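Local coordinates for protein SUMO-1 cysteine protease S273R (PDB 6LJ9) that probably matures the viral pp220 and pp62 polyproteins into core-shell proteins as a cysteine protease, and probably dampens host pyroptosis and innate immune signalling, at residues I240-L244 with D245-Y249; T255-T258 with D259-Y263. All blocks are in the same frame, centred on the assembly; numbering follows the deposited sequence.

Contact 1. Residues I240-L244 with D245-Y249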
loop_
_atom_site.group_PDB
_atom_site.type_symbol
_atom_site.label_atom_id
_atom_site.label_comp_id
_atom_site.label_asym_id
_atom_site.label_seq_id
_atom_site.Cartn_x
_atom_site.Cartn_y
_atom_site.Cartn_z
ATOM N N ILE B 240 -1.423 -15.243 5.173
ATOM C CA ILE B 240 -0.611 -14.074 4.846
ATOM C C ILE B 240 -1.356 -13.159 3.882
ATOM O O ILE B 240 -1.371 -11.934 4.049
ATOM C CB ILE B 240 0.751 -14.510 4.274
ATOM C CG1 ILE B 240 1.563 -15.256 5.336
ATOM C CG2 ILE B 240 1.514 -13.306 3.738
ATOM C CD1 ILE B 240 2.923 -15.723 4.858
ATOM N N ARG B 241 -1.995 -13.740 2.865
ATOM C CA ARG B 241 -2.705 -12.927 1.880
ATOM C C ARG B 241 -3.911 -12.232 2.500
ATOM O O ARG B 241 -4.183 -11.062 2.199
ATOM C CB ARG B 241 -3.132 -13.789 0.693
ATOM C CG ARG B 241 -3.852 -13.018 -0.402
ATOM C CD ARG B 241 -3.019 -11.840 -0.880
ATOM N NE ARG B 241 -3.700 -11.060 -1.908
ATOM C CZ ARG B 241 -3.519 -11.226 -3.213
ATOM N NH1 ARG B 241 -2.673 -12.147 -3.657
ATOM N NH2 ARG B 241 -4.181 -10.469 -4.077
ATOM N N ALA B 242 -4.647 -12.931 3.367
ATOM C CA ALA B 242 -5.800 -12.316 4.018
ATOM C C ALA B 242 -5.373 -11.177 4.938
ATOM O O ALA B 242 -6.028 -10.130 4.980
ATOM C CB ALA B 242 -6.590 -13.367 4.795
ATOM N N ARG B 243 -4.280 -11.362 5.684
ATOM C CA ARG B 243 -3.786 -10.285 6.537
ATOM C C ARG B 243 -3.287 -9.112 5.702
ATOM O O ARG B 243 -3.426 -7.950 6.104
ATOM C CB ARG B 243 -2.673 -10.799 7.451
ATOM C CG ARG B 243 -3.091 -11.922 8.388
ATOM C CD ARG B 243 -3.967 -11.429 9.527
ATOM N NE ARG B 243 -3.240 -10.552 10.440
ATOM C CZ ARG B 243 -3.395 -9.233 10.491
ATOM N NH1 ARG B 243 -4.259 -8.635 9.683
ATOM N NH2 ARG B 243 -2.691 -8.513 11.353
ATOM N N LEU B 244 -2.699 -9.399 4.536
ATOM C CA LEU B 244 -2.264 -8.331 3.641
ATOM C C LEU B 244 -3.450 -7.528 3.126
ATOM O O LEU B 244 -3.366 -6.301 2.988
ATOM C CB LEU B 244 -1.463 -8.915 2.476
ATOM C CG LEU B 244 -0.012 -9.311 2.757
ATOM C CD1 LEU B 244 0.604 -9.982 1.538
ATOM C CD2 LEU B 244 0.805 -8.095 3.168
ATOM N N ASP B 245 -4.565 -8.199 2.833
ATOM C CA ASP B 245 -5.800 -7.531 2.448
ATOM C C ASP B 245 -6.629 -7.098 3.650
ATOM O O ASP B 245 -7.829 -6.836 3.503
ATOM C CB ASP B 245 -6.629 -8.429 1.530
ATOM C CG ASP B 245 -6.023 -8.559 0.151
ATOM O OD1 ASP B 245 -5.258 -7.654 -0.248
ATOM O OD2 ASP B 245 -6.310 -9.562 -0.534
ATOM N N ASN B 246 -6.012 -7.029 4.832
ATOM C CA ASN B 246 -6.609 -6.439 6.026
ATOM C C ASN B 246 -7.777 -7.256 6.567
ATOM O O ASN B 246 -8.747 -6.696 7.081
ATOM C CB ASN B 246 -7.040 -4.989 5.774
ATOM C CG ASN B 246 -5.869 -4.025 5.789
ATOM O OD1 ASN B 246 -5.433 -3.579 6.853
ATOM N ND2 ASN B 246 -5.349 -3.701 4.611
ATOM N N VAL B 247 -7.700 -8.579 6.458
ATOM C CA VAL B 247 -8.589 -9.455 7.213
ATOM C C VAL B 247 -7.968 -9.662 8.589
ATOM O O VAL B 247 -6.838 -10.149 8.702
ATOM C CB VAL B 247 -8.808 -10.794 6.493
ATOM C CG1 VAL B 247 -9.632 -11.738 7.362
ATOM C CG2 VAL B 247 -9.491 -10.570 5.152
ATOM N N SER B 248 -8.697 -9.279 9.634
ATOM C CA SER B 248 -8.158 -9.347 10.986
ATOM C C SER B 248 -7.858 -10.789 11.381
ATOM O O SER B 248 -8.500 -11.733 10.913
ATOM C CB SER B 248 -9.137 -8.725 11.983
ATOM O OG SER B 248 -8.640 -8.812 13.309
ATOM N N TYR B 249 -6.856 -10.954 12.251
ATOM C CA TYR B 249 -6.522 -12.280 12.757
ATOM C C TYR B 249 -7.647 -12.872 13.595
ATOM O O TYR B 249 -7.716 -14.098 13.744
ATOM C CB TYR B 249 -5.228 -12.229 13.578
ATOM C CG TYR B 249 -5.245 -11.246 14.734
ATOM C CD1 TYR B 249 -5.987 -11.500 15.884
ATOM C CD2 TYR B 249 -4.505 -10.075 14.683
ATOM C CE1 TYR B 249 -5.999 -10.611 16.939
ATOM C CE2 TYR B 249 -4.511 -9.179 15.736
ATOM C CZ TYR B 249 -5.260 -9.452 16.860
ATOM O OH TYR B 249 -5.266 -8.560 17.908
#
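The carboxylate oxygen OD2 of Asp-245 is gripped by two groups: Arg-241 NE, in a weak, salt-bridged hydrogen bond of 3.3 Å, and the backbone NH of Thr-8. The two planar groups meet steeply, 75° apart, with the carboxylate at the guanidinium edge. Arg-241 arrives there because CG lies anti to the backbone N (chi1 -179°) and the chain then bends at chi2. Its NH2 turns to Glu-16, its stronger partner, while Trp-100 makes a cation-pi contact with it; Asp-245 OD1 takes the hydroxyl of Tyr-104.

On the other flank, Arg-243 curls, with bends at chi2 and chi3. Arg-243 NH1 thereby reaches Val-247 O at 3.1 Å, above that carbonyl's plane rather than on a lone pair. Tyr-249 N sits over one guanidinium face, offset toward its rim, and Arg-243 NH2 comes up at the edge of the Tyr-249 ring, 4.1 Å from Tyr-249 CD2. The same NH2 bridges Glu-184 and Asp-175, so acidic groups probably neutralise this buried charge.

Between the two arginines the backbone closes the helix. Val-247 N donates to Ala-242 O at 2.7 Å, and the weaker bond from Asn-246 N to Arg-243 O measures 3.0 Å. Ala-242 CB packs against Val-247 CB at 3.8 Å. With Asn-246 at positive phi (68°) as the C-prime residue, this is a Schellman motif, ending helix 232-244.

Contact 2. Residues T255-T258 with D259-Y263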
loop_
_atom_site.group_PDB
_atom_site.type_symbol
_atom_site.label_atom_id
_atom_site.label_comp_id
_atom_site.label_asym_id
_atom_site.label_seq_id
_atom_site.Cartn_x
_atom_site.Cartn_y
_atom_site.Cartn_z
ATOM N N THR B 255 -13.838 -18.090 13.541
ATOM C CA THR B 255 -14.615 -18.701 12.470
ATOM C C THR B 255 -13.747 -19.695 11.712
ATOM O O THR B 255 -12.607 -19.381 11.352
ATOM C CB THR B 255 -15.163 -17.641 11.512
ATOM O OG1 THR B 255 -15.883 -16.650 12.256
ATOM C CG2 THR B 255 -16.099 -18.279 10.497
ATOM N N ARG B 256 -14.288 -20.885 11.467
ATOM C CA ARG B 256 -13.523 -21.939 10.819
ATOM C C ARG B 256 -13.428 -21.696 9.317
ATOM O O ARG B 256 -14.371 -21.212 8.684
ATOM C CB ARG B 256 -14.154 -23.307 11.089
ATOM C CG ARG B 256 -13.365 -24.462 10.492
ATOM C CD ARG B 256 -13.992 -25.817 10.769
ATOM N NE ARG B 256 -13.181 -26.888 10.196
ATOM C CZ ARG B 256 -13.324 -27.354 8.959
ATOM N NH1 ARG B 256 -14.256 -26.850 8.164
ATOM N NH2 ARG B 256 -12.537 -28.324 8.518
ATOM N N ILE B 257 -12.270 -22.032 8.751
ATOM C CA ILE B 257 -12.014 -21.927 7.321
ATOM C C ILE B 257 -11.790 -23.337 6.790
ATOM O O ILE B 257 -10.888 -24.047 7.255
ATOM C CB ILE B 257 -10.810 -21.019 7.028
ATOM C CG1 ILE B 257 -11.074 -19.609 7.564
ATOM C CG2 ILE B 257 -10.527 -20.973 5.540
ATOM C CD1 ILE B 257 -9.941 -18.641 7.325
ATOM N N THR B 258 -12.609 -23.739 5.823
ATOM C CA THR B 258 -12.669 -25.126 5.387
ATOM C C THR B 258 -11.536 -25.460 4.419
ATOM O O THR B 258 -10.939 -24.585 3.784
ATOM C CB THR B 258 -14.015 -25.418 4.721
ATOM O OG1 THR B 258 -14.100 -24.704 3.482
ATOM C CG2 THR B 258 -15.160 -24.979 5.622
ATOM N N ASP B 259 -11.246 -26.762 4.317
ATOM C CA ASP B 259 -10.278 -27.235 3.333
ATOM C C ASP B 259 -10.789 -27.035 1.912
ATOM O O ASP B 259 -9.989 -26.864 0.984
ATOM C CB ASP B 259 -9.953 -28.711 3.573
ATOM C CG ASP B 259 -9.379 -28.968 4.955
ATOM O OD1 ASP B 259 -10.163 -29.040 5.926
ATOM O OD2 ASP B 259 -8.143 -29.107 5.071
ATOM N N GLU B 260 -12.110 -27.059 1.723
ATOM C CA GLU B 260 -12.679 -26.798 0.404
ATOM C C GLU B 260 -12.346 -25.392 -0.073
ATOM O O GLU B 260 -11.971 -25.193 -1.235
ATOM C CB GLU B 260 -14.190 -27.007 0.437
ATOM C CG GLU B 260 -14.894 -26.694 -0.868
ATOM C CD GLU B 260 -16.402 -26.687 -0.724
ATOM O OE1 GLU B 260 -16.887 -26.634 0.427
ATOM O OE2 GLU B 260 -17.103 -26.735 -1.757
ATOM N N GLU B 261 -12.480 -24.402 0.811
ATOM C CA GLU B 261 -12.121 -23.034 0.453
ATOM C C GLU B 261 -10.633 -22.903 0.154
ATOM O O GLU B 261 -10.240 -22.103 -0.704
ATOM C CB GLU B 261 -12.521 -22.078 1.576
ATOM C CG GLU B 261 -13.619 -21.096 1.206
ATOM C CD GLU B 261 -14.132 -20.329 2.408
ATOM O OE1 GLU B 261 -14.433 -20.971 3.437
ATOM O OE2 GLU B 261 -14.224 -19.085 2.328
HETATM N N MSE B 262 -9.795 -23.673 0.838
HETATM C CA MSE B 262 -8.354 -23.601 0.625
HETATM C C MSE B 262 -7.935 -24.347 -0.634
HETATM O O MSE B 262 -6.950 -23.985 -1.277
HETATM C CB MSE B 262 -7.607 -24.152 1.836
HETATM C CG MSE B 262 -7.859 -23.377 3.117
HETATM SE SE MSE B 262 -7.178 -21.550 3.056
HETATM C CE MSE B 262 -8.763 -20.618 2.398
ATOM N N TYR B 263 -8.683 -25.396 -0.983
ATOM C CA TYR B 263 -8.421 -26.082 -2.244
ATOM C C TYR B 263 -8.756 -25.187 -3.428
ATOM O O TYR B 263 -8.055 -25.206 -4.447
ATOM C CB TYR B 263 -9.212 -27.387 -2.314
ATOM C CG TYR B 263 -8.941 -28.186 -3.570
ATOM C CD1 TYR B 263 -7.788 -28.951 -3.693
ATOM C CD2 TYR B 263 -9.834 -28.174 -4.633
ATOM C CE1 TYR B 263 -7.533 -29.682 -4.837
ATOM C CE2 TYR B 263 -9.589 -28.902 -5.782
ATOM C CZ TYR B 263 -8.436 -29.655 -5.879
ATOM O OH TYR B 263 -8.185 -30.382 -7.019
HETATM O O HOH W 1 -17.049 -25.335 2.571
#
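The guanidinium of Arg-256 has Asp-259 OD1 approaching obliquely, neither squarely over a face nor at an edge, with 47° between its plane and the carboxylate. Arg-256 NH2 to Asp-259 OD1 is 3.6 Å, a long salt bridge reached by an arginine chain extended from CG to NE. The carboxylate has firmer partners: OD1 accepts from Arg-227 N, and OD2 is hydrogen-bonded to Ser-228 OG.

Thr-258 is the N-cap of the helix. Its OG1 stands between the backbone N and the carbonyl carbon (chi1 68°). There Thr-258 OG1 accepts from Glu-261 N at 3.1 Å, along a fairly straight N-H. A water 3.2 Å from Thr-258 OG1 donates to Glu-260 OE1. Thr-258 O takes the first helical turn's bond from Met-262 N, at 3.3 Å.

On the buried side, Ile-257 CG2 meets the selenomethionine methyl CE of Met-262 at 3.6 Å, the Met-262 chain bending at chi2 and chi3 to bring it there. Asp-259 also packs on Gln-226, predicted to bind substrate. The capped start of helix 259-269 thus lies against Tyr-235 and Phe-238 of helix 232-244, just after the loop from helix 249-254.

In the fold
Running from the N terminus, the chain builds the mixed sheet, then enters helix 232-244 at Cys-232, the probable nucleophile. Contact 1 closes the turn at the far end of that helix and leads into helix 249-254; contact 2 closes the next turn, where helix 259-269 begins. The two follow in series, neither nested nor crossed, with centres about 15 Å apart and nearest atoms about 7 Å apart. Contact 1 ties the helix end to strands 169-175 and 181-186, to the N-terminal segment around Thr-8, and to the second subunit. Contact 2 returns the chain to helix 232-244 and the 225-228 loop, near the probable nucleophile of this Ulp1-like protease domain.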